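MHC I-like leukocyte 2 long form (Mus musculus, PDB 6A97) is an MHC class I-like protein, GPI-anchored at the cell membrane, that binds heparan sulfate proteoglycans on the surface of fibroblasts. Local coordinates at residues Thr200-Tyr212 with Val217-Arg229. Residues are numbered along the deposited sequence; the frame is centred on the assembly and turned at random.
Sequences TGPPMVTVTCRNY and VTLTCRAFNLYTR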
ATOM      1  N   THR A 200     -10.013 -17.419 -10.748  1.00 82.34           N
ATOM      2  CA  THR A 200      -9.854 -16.030 -10.342  1.00 80.54           C
ATOM      3  C   THR A 200     -10.022 -15.890  -8.829  1.00 85.26           C
ATOM      4  O   THR A 200      -9.240 -16.445  -8.053  1.00 85.31           O
ATOM      5  CB  THR A 200     -10.858 -15.111 -11.085  1.00 87.48           C
ATOM      6  OG1 THR A 200     -12.103 -15.069 -10.379  1.00 95.76           O
ATOM      7  CG2 THR A 200     -11.098 -15.617 -12.503  1.00 81.97           C
ATOM      8  N   GLY A 201     -11.030 -15.131  -8.412  1.00 82.22           N
ATOM      9  CA  GLY A 201     -11.312 -14.943  -7.004  1.00 75.67           C
ATOM     10  C   GLY A 201     -10.784 -13.624  -6.477  1.00 73.53           C
ATOM     11  O   GLY A 201      -9.901 -13.015  -7.082  1.00 80.60           O
ATOM     12  N   PRO A 202     -11.334 -13.166  -5.345  1.00 65.92           N
ATOM     13  CA  PRO A 202     -10.901 -11.919  -4.713  1.00 62.01           C
ATOM     14  C   PRO A 202      -9.679 -12.126  -3.821  1.00 55.01           C
ATOM     15  O   PRO A 202      -9.413 -13.253  -3.407  1.00 52.95           O
ATOM     16  CB  PRO A 202     -12.120 -11.522  -3.882  1.00 55.91           C
ATOM     17  CG  PRO A 202     -12.696 -12.839  -3.468  1.00 66.79           C
ATOM     18  CD  PRO A 202     -12.461 -13.784  -4.625  1.00 66.12           C
ATOM     19  N   PRO A 203      -8.941 -11.046  -3.525  1.00 47.38           N
ATOM     20  CA  PRO A 203      -7.877 -11.128  -2.519  1.00 40.59           C
ATOM     21  C   PRO A 203      -8.454 -11.473  -1.153  1.00 44.14           C
ATOM     22  O   PRO A 203      -9.649 -11.285  -0.933  1.00 49.46           O
ATOM     23  CB  PRO A 203      -7.278  -9.715  -2.509  1.00 47.55           C
ATOM     24  CG  PRO A 203      -7.774  -9.057  -3.756  1.00 54.96           C
ATOM     25  CD  PRO A 203      -9.098  -9.683  -4.059  1.00 50.57           C
ATOM     26  N   MET A 204      -7.622 -11.972  -0.249  1.00 47.97           N
ATOM     27  CA  MET A 204      -8.062 -12.218   1.113  1.00 54.64           C
ATOM     28  C   MET A 204      -6.997 -11.761   2.104  1.00 56.98           C
ATOM     29  O   MET A 204      -5.816 -11.682   1.770  1.00 51.44           O
ATOM     30  CB  MET A 204      -8.383 -13.697   1.326  1.00 54.40           C
ATOM     31  CG  MET A 204      -7.168 -14.595   1.384  1.00 59.28           C
ATOM     32  SD  MET A 204      -7.588 -16.275   1.885  1.00105.82           S
ATOM     33  CE  MET A 204      -8.003 -16.018   3.609  1.00 73.25           C
ATOM     34  N   VAL A 205      -7.425 -11.458   3.323  1.00 55.79           N
ATOM     35  CA  VAL A 205      -6.516 -10.997   4.361  1.00 46.74           C
ATOM     36  C   VAL A 205      -6.664 -11.856   5.606  1.00 44.84           C
ATOM     37  O   VAL A 205      -7.775 -12.219   5.980  1.00 42.17           O
ATOM     38  CB  VAL A 205      -6.778  -9.521   4.722  1.00 49.02           C
ATOM     39  CG1 VAL A 205      -5.931  -9.093   5.911  1.00 49.77           C
ATOM     40  CG2 VAL A 205      -6.510  -8.631   3.526  1.00 45.09           C
ATOM     41  N   THR A 206      -5.542 -12.201   6.229  1.00 43.23           N
ATOM     42  CA  THR A 206      -5.568 -12.841   7.534  1.00 43.88           C
ATOM     43  C   THR A 206      -4.772 -12.013   8.539  1.00 49.97           C
ATOM     44  O   THR A 206      -3.828 -11.312   8.172  1.00 45.07           O
ATOM     45  CB  THR A 206      -4.988 -14.266   7.498  1.00 51.53           C
ATOM     46  OG1 THR A 206      -3.588 -14.202   7.197  1.00 43.93           O
ATOM     47  CG2 THR A 206      -5.705 -15.122   6.456  1.00 52.50           C
ATOM     48  N   VAL A 207      -5.158 -12.099   9.805  1.00 45.61           N
ATOM     49  CA  VAL A 207      -4.406 -11.465  10.878  1.00 43.45           C
ATOM     50  C   VAL A 207      -4.083 -12.501  11.941  1.00 46.44           C
ATOM     51  O   VAL A 207      -4.981 -13.169  12.449  1.00 52.05           O
ATOM     52  CB  VAL A 207      -5.187 -10.302  11.518  1.00 47.41           C
ATOM     53  CG1 VAL A 207      -4.453  -9.775  12.743  1.00 51.42           C
ATOM     54  CG2 VAL A 207      -5.423  -9.193  10.501  1.00 42.64           C
ATOM     55  N   THR A 208      -2.804 -12.645  12.268  1.00 50.16           N
ATOM     56  CA  THR A 208      -2.402 -13.558  13.329  1.00 53.75           C
ATOM     57  C   THR A 208      -1.687 -12.806  14.444  1.00 54.10           C
ATOM     58  O   THR A 208      -1.108 -11.742  14.219  1.00 51.27           O
ATOM     59  CB  THR A 208      -1.483 -14.675  12.804  1.00 62.27           C
ATOM     60  OG1 THR A 208      -0.282 -14.100  12.272  1.00 69.53           O
ATOM     61  CG2 THR A 208      -2.185 -15.477  11.718  1.00 61.12           C
ATOM     62  N   CYS A 209      -1.733 -13.370  15.646  1.00 54.81           N
ATOM     63  CA  CYS A 209      -1.088 -12.778  16.808  1.00 59.17           C
ATOM     64  C   CYS A 209      -0.102 -13.765  17.416  1.00 64.72           C
ATOM     65  O   CYS A 209      -0.344 -14.971  17.420  1.00 70.97           O
ATOM     66  CB  CYS A 209      -2.127 -12.364  17.855  1.00 63.68           C
ATOM     67  SG  CYS A 209      -3.572 -11.495  17.193  1.00106.17           S
ATOM     68  N   ARG A 210       1.011 -13.251  17.926  1.00 64.78           N
ATOM     69  CA  ARG A 210       1.966 -14.080  18.646  1.00 66.30           C
ATOM     70  C   ARG A 210       2.543 -13.325  19.842  1.00 68.24           C
ATOM     71  O   ARG A 210       2.943 -12.167  19.724  1.00 65.69           O
ATOM     72  CB  ARG A 210       3.091 -14.546  17.718  1.00 65.24           C
ATOM     73  CG  ARG A 210       4.188 -15.309  18.443  1.00 77.69           C
ATOM     74  CD  ARG A 210       5.268 -15.815  17.502  1.00 80.28           C
ATOM     75  NE  ARG A 210       5.714 -17.154  17.880  1.00 88.72           N
ATOM     76  CZ  ARG A 210       6.982 -17.551  17.882  1.00 91.71           C
ATOM     77  NH1 ARG A 210       7.291 -18.789  18.243  1.00 90.60           N
ATOM     78  NH2 ARG A 210       7.943 -16.707  17.526  1.00 88.79           N
ATOM     79  N   ASN A 211       2.578 -13.984  20.995  1.00 72.37           N
ATOM     80  CA  ASN A 211       3.171 -13.393  22.189  1.00 69.84           C
ATOM     81  C   ASN A 211       4.691 -13.357  22.079  1.00 71.83           C
ATOM     82  O   ASN A 211       5.391 -14.146  22.711  1.00 83.34           O
ATOM     83  CB  ASN A 211       2.741 -14.165  23.437  1.00 71.25           C
ATOM     84  CG  ASN A 211       1.252 -14.056  23.700  1.00 83.87           C
ATOM     85  OD1 ASN A 211       0.657 -12.994  23.525  1.00 87.80           O
ATOM     86  ND2 ASN A 211       0.642 -15.156  24.126  1.00 88.52           N
ATOM     87  N   TYR A 212       5.192 -12.432  21.267  1.00 70.08           N
ATOM     88  CA  TYR A 212       6.615 -12.336  20.976  1.00 66.31           C
ATOM     89  C   TYR A 212       6.939 -10.956  20.410  1.00 69.58           C
ATOM     90  O   TYR A 212       6.180 -10.429  19.597  1.00 67.55           O
ATOM     91  CB  TYR A 212       7.035 -13.430  19.988  1.00 67.75           C
ATOM     92  CG  TYR A 212       8.519 -13.471  19.689  1.00 66.75           C
ATOM     93  CD1 TYR A 212       9.054 -12.757  18.624  1.00 67.58           C
ATOM     94  CD2 TYR A 212       9.383 -14.231  20.471  1.00 71.25           C
ATOM     95  CE1 TYR A 212      10.411 -12.793  18.347  1.00 75.03           C
ATOM     96  CE2 TYR A 212      10.742 -14.274  20.203  1.00 72.09           C
ATOM     97  CZ  TYR A 212      11.249 -13.554  19.140  1.00 79.21           C
ATOM     98  OH  TYR A 212      12.598 -13.593  18.867  1.00 87.78           O
ATOM     99  N   VAL A 217       3.143  -8.310  21.777  1.00 62.60           N
ATOM    100  CA  VAL A 217       2.387  -9.165  20.881  1.00 50.88           C
ATOM    101  C   VAL A 217       2.673  -8.724  19.458  1.00 54.49           C
ATOM    102  O   VAL A 217       2.456  -7.564  19.111  1.00 51.56           O
ATOM    103  CB  VAL A 217       0.870  -9.102  21.150  1.00 51.29           C
ATOM    104  CG1 VAL A 217       0.113  -9.844  20.057  1.00 51.30           C
ATOM    105  CG2 VAL A 217       0.544  -9.677  22.524  1.00 54.05           C
ATOM    106  N   THR A 218       3.175  -9.637  18.638  1.00 55.81           N
ATOM    107  CA  THR A 218       3.417  -9.322  17.238  1.00 48.82           C
ATOM    108  C   THR A 218       2.162  -9.600  16.417  1.00 52.90           C
ATOM    109  O   THR A 218       1.693 -10.738  16.349  1.00 61.22           O
ATOM    110  CB  THR A 218       4.601 -10.124  16.669  1.00 44.78           C
ATOM    111  OG1 THR A 218       5.797  -9.776  17.377  1.00 50.09           O
ATOM    112  CG2 THR A 218       4.793  -9.822  15.191  1.00 39.96           C
ATOM    113  N   LEU A 219       1.608  -8.549  15.822  1.00 49.79           N
ATOM    114  CA  LEU A 219       0.456  -8.679  14.939  1.00 43.26           C
ATOM    115  C   LEU A 219       0.936  -8.797  13.505  1.00 47.19           C
ATOM    116  O   LEU A 219       1.666  -7.934  13.022  1.00 41.07           O
ATOM    117  CB  LEU A 219      -0.485  -7.479  15.078  1.00 41.19           C
ATOM    118  CG  LEU A 219      -1.059  -7.200  16.469  1.00 43.70           C
ATOM    119  CD1 LEU A 219      -1.873  -5.906  16.470  1.00 42.76           C
ATOM    120  CD2 LEU A 219      -1.905  -8.361  16.937  1.00 54.82           C
ATOM    121  N   THR A 220       0.536  -9.860  12.821  1.00 46.23           N
ATOM    122  CA  THR A 220       0.959 -10.039  11.440  1.00 40.47           C
ATOM    123  C   THR A 220      -0.231 -10.069  10.497  1.00 42.03           C
ATOM    124  O   THR A 220      -1.147 -10.879  10.650  1.00 46.26           O
ATOM    125  CB  THR A 220       1.778 -11.321  11.264  1.00 44.22           C
ATOM    126  OG1 THR A 220       2.933 -11.258  12.108  1.00 51.09           O
ATOM    127  CG2 THR A 220       2.216 -11.483   9.810  1.00 40.72           C
ATOM    128  N   CYS A 221      -0.210  -9.167   9.526  1.00 40.42           N
ATOM    129  CA  CYS A 221      -1.238  -9.117   8.506  1.00 41.68           C
ATOM    130  C   CYS A 221      -0.708  -9.691   7.197  1.00 41.95           C
ATOM    131  O   CYS A 221       0.334  -9.260   6.709  1.00 40.19           O
ATOM    132  CB  CYS A 221      -1.711  -7.681   8.302  1.00 41.69           C
ATOM    133  SG  CYS A 221      -2.936  -7.499   7.011  1.00 52.79           S
ATOM    134  N   ARG A 222      -1.419 -10.668   6.640  1.00 40.20           N
ATOM    135  CA  ARG A 222      -1.038 -11.251   5.355  1.00 41.89           C
ATOM    136  C   ARG A 222      -2.157 -11.122   4.335  1.00 40.01           C
ATOM    137  O   ARG A 222      -3.320 -11.376   4.643  1.00 42.54           O
ATOM    138  CB  ARG A 222      -0.661 -12.723   5.510  1.00 38.79           C
ATOM    139  CG  ARG A 222       0.558 -12.969   6.385  1.00 39.17           C
ATOM    140  CD  ARG A 222       0.809 -14.463   6.545  1.00 38.91           C
ATOM    141  NE  ARG A 222       1.287 -15.060   5.300  1.00 40.50           N
ATOM    142  CZ  ARG A 222       1.550 -16.354   5.135  1.00 47.28           C
ATOM    143  NH1 ARG A 222       1.374 -17.208   6.139  1.00 48.31           N
ATOM    144  NH2 ARG A 222       1.987 -16.795   3.962  1.00 37.74           N
ATOM    145  N   ALA A 223      -1.798 -10.726   3.120  1.00 38.28           N
ATOM    146  CA  ALA A 223      -2.752 -10.672   2.021  1.00 37.80           C
ATOM    147  C   ALA A 223      -2.423 -11.771   1.021  1.00 44.68           C
ATOM    148  O   ALA A 223      -1.282 -11.890   0.596  1.00 43.09           O
ATOM    149  CB  ALA A 223      -2.725  -9.306   1.350  1.00 37.49           C
ATOM    150  N   PHE A 224      -3.419 -12.576   0.661  1.00 48.02           N
ATOM    151  CA  PHE A 224      -3.232 -13.675  -0.282  1.00 43.93           C
ATOM    152  C   PHE A 224      -4.012 -13.444  -1.566  1.00 47.98           C
ATOM    153  O   PHE A 224      -4.923 -12.615  -1.615  1.00 43.27           O
ATOM    154  CB  PHE A 224      -3.677 -15.009   0.328  1.00 47.34           C
ATOM    155  CG  PHE A 224      -2.900 -15.421   1.543  1.00 44.17           C
ATOM    156  CD1 PHE A 224      -3.266 -14.969   2.800  1.00 41.39           C
ATOM    157  CD2 PHE A 224      -1.816 -16.277   1.433  1.00 46.12           C
ATOM    158  CE1 PHE A 224      -2.562 -15.355   3.925  1.00 46.28           C
ATOM    159  CE2 PHE A 224      -1.101 -16.665   2.554  1.00 45.62           C
ATOM    160  CZ  PHE A 224      -1.478 -16.204   3.802  1.00 47.16           C
ATOM    161  N   ASN A 225      -3.649 -14.201  -2.597  1.00 48.40           N
ATOM    162  CA  ASN A 225      -4.431 -14.290  -3.823  1.00 41.84           C
ATOM    163  C   ASN A 225      -4.496 -12.970  -4.562  1.00 44.58           C
ATOM    164  O   ASN A 225      -5.544 -12.595  -5.085  1.00 50.96           O
ATOM    165  CB  ASN A 225      -5.850 -14.782  -3.521  1.00 51.82           C
ATOM    166  CG  ASN A 225      -6.449 -15.570  -4.668  1.00 64.80           C
ATOM    167  OD1 ASN A 225      -5.771 -16.384  -5.293  1.00 64.96           O
ATOM    168  ND2 ASN A 225      -7.727 -15.332  -4.951  1.00 69.00           N
ATOM    169  N   LEU A 226      -3.375 -12.260  -4.587  1.00 43.74           N
ATOM    170  CA  LEU A 226      -3.265 -11.040  -5.369  1.00 47.89           C
ATOM    171  C   LEU A 226      -2.986 -11.425  -6.818  1.00 54.39           C
ATOM    172  O   LEU A 226      -2.076 -12.208  -7.086  1.00 47.47           O
ATOM    173  CB  LEU A 226      -2.161 -10.136  -4.809  1.00 41.96           C
ATOM    174  CG  LEU A 226      -2.276  -9.888  -3.302  1.00 51.27           C
ATOM    175  CD1 LEU A 226      -1.097  -9.090  -2.780  1.00 49.38           C
ATOM    176  CD2 LEU A 226      -3.595  -9.198  -2.971  1.00 49.85           C
ATOM    177  N   TYR A 227      -3.773 -10.886  -7.746  1.00 59.37           N
ATOM    178  CA  TYR A 227      -3.670 -11.268  -9.154  1.00 60.37           C
ATOM    179  C   TYR A 227      -2.511 -10.566  -9.857  1.00 60.24           C
ATOM    180  O   TYR A 227      -1.992 -11.062 -10.856  1.00 64.83           O
ATOM    181  CB  TYR A 227      -4.982 -10.969  -9.884  1.00 63.85           C
ATOM    182  N   THR A 228      -2.117  -9.407  -9.340  1.00 58.43           N
ATOM    183  CA  THR A 228      -0.971  -8.680  -9.876  1.00 53.79           C
ATOM    184  C   THR A 228       0.030  -8.405  -8.762  1.00 55.89           C
ATOM    185  O   THR A 228      -0.196  -8.775  -7.609  1.00 51.85           O
ATOM    186  CB  THR A 228      -1.385  -7.349 -10.535  1.00 62.73           C
ATOM    187  OG1 THR A 228      -1.850  -6.436  -9.532  1.00 67.63           O
ATOM    188  CG2 THR A 228      -2.484  -7.578 -11.563  1.00 66.05           C
ATOM    189  N   ARG A 229       1.137  -7.753  -9.110  1.00 47.82           N
ATOM    190  CA  ARG A 229       2.205  -7.495  -8.152  1.00 57.61           C
ATOM    191  C   ARG A 229       2.078  -6.135  -7.468  1.00 61.45           C
ATOM    192  O   ARG A 229       3.056  -5.606  -6.941  1.00 69.04           O
ATOM    193  CB  ARG A 229       3.564  -7.594  -8.846  1.00 66.29           C
ATOM    194  CG  ARG A 229       3.907  -8.990  -9.324  1.00 66.36           C
ATOM    195  CD  ARG A 229       5.043  -8.961 -10.326  1.00 63.88           C
ATOM    196  NE  ARG A 229       5.351 -10.293 -10.832  1.00 66.21           N
ATOM    197  CZ  ARG A 229       6.508 -10.913 -10.634  1.00 71.99           C
ATOM    198  NH1 ARG A 229       7.472 -10.315  -9.948  1.00 67.53           N
ATOM    199  NH2 ARG A 229       6.701 -12.127 -11.130  1.00 70.76           N
TER
HETATM  200  O   HOH W   1      -1.754 -13.125   9.015  1.00 43.88           O
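The first hairpin of the membrane-proximal immunoglobulin domain pairs Met204-Arg210 with Thr218-Phe224 as antiparallel strands, Met204 N and O both bonding to Phe224 at one end and Arg210 to Thr218 at the other. Pro202 and Pro203 have no backbone N-H to extend this ladder; instead the Asn225 carboxamide gives one, ND2 reaching Pro202 O at 3.1 Å. The bond is nearly straight (176°) but meets the oxygen from above its carbonyl plane. Val205, Val207 and Cys221 face the interior of the C1-set beta sandwich, where apolar valines pack well and Cys221 reaches Cys278 in a disulfide across the sheets; Trp235 of the facing sheet packs on Val207 and Cys221. Val205 CG1 lies 3.6 Å from Cys221 SG, put there by a chi1 of 174° that turns this methyl away from the backbone N. The other face meets water and another protein chain, which suits threonine and arginine beside an aromatic ring. Thr206 OG1 sits at the edge of the Phe224 ring, 3.6 Å from CE1, and a water links it to Thr220 O. Met204 SD makes an oblique Met-aromatic contact, 5.5 Å from the ring centroid. Phe224 turns its edge to the Arg222 guanidinium, CZ against the centre of that flat group, whose NH2 bonds to Gln261 OE1 and the other chain's backbone.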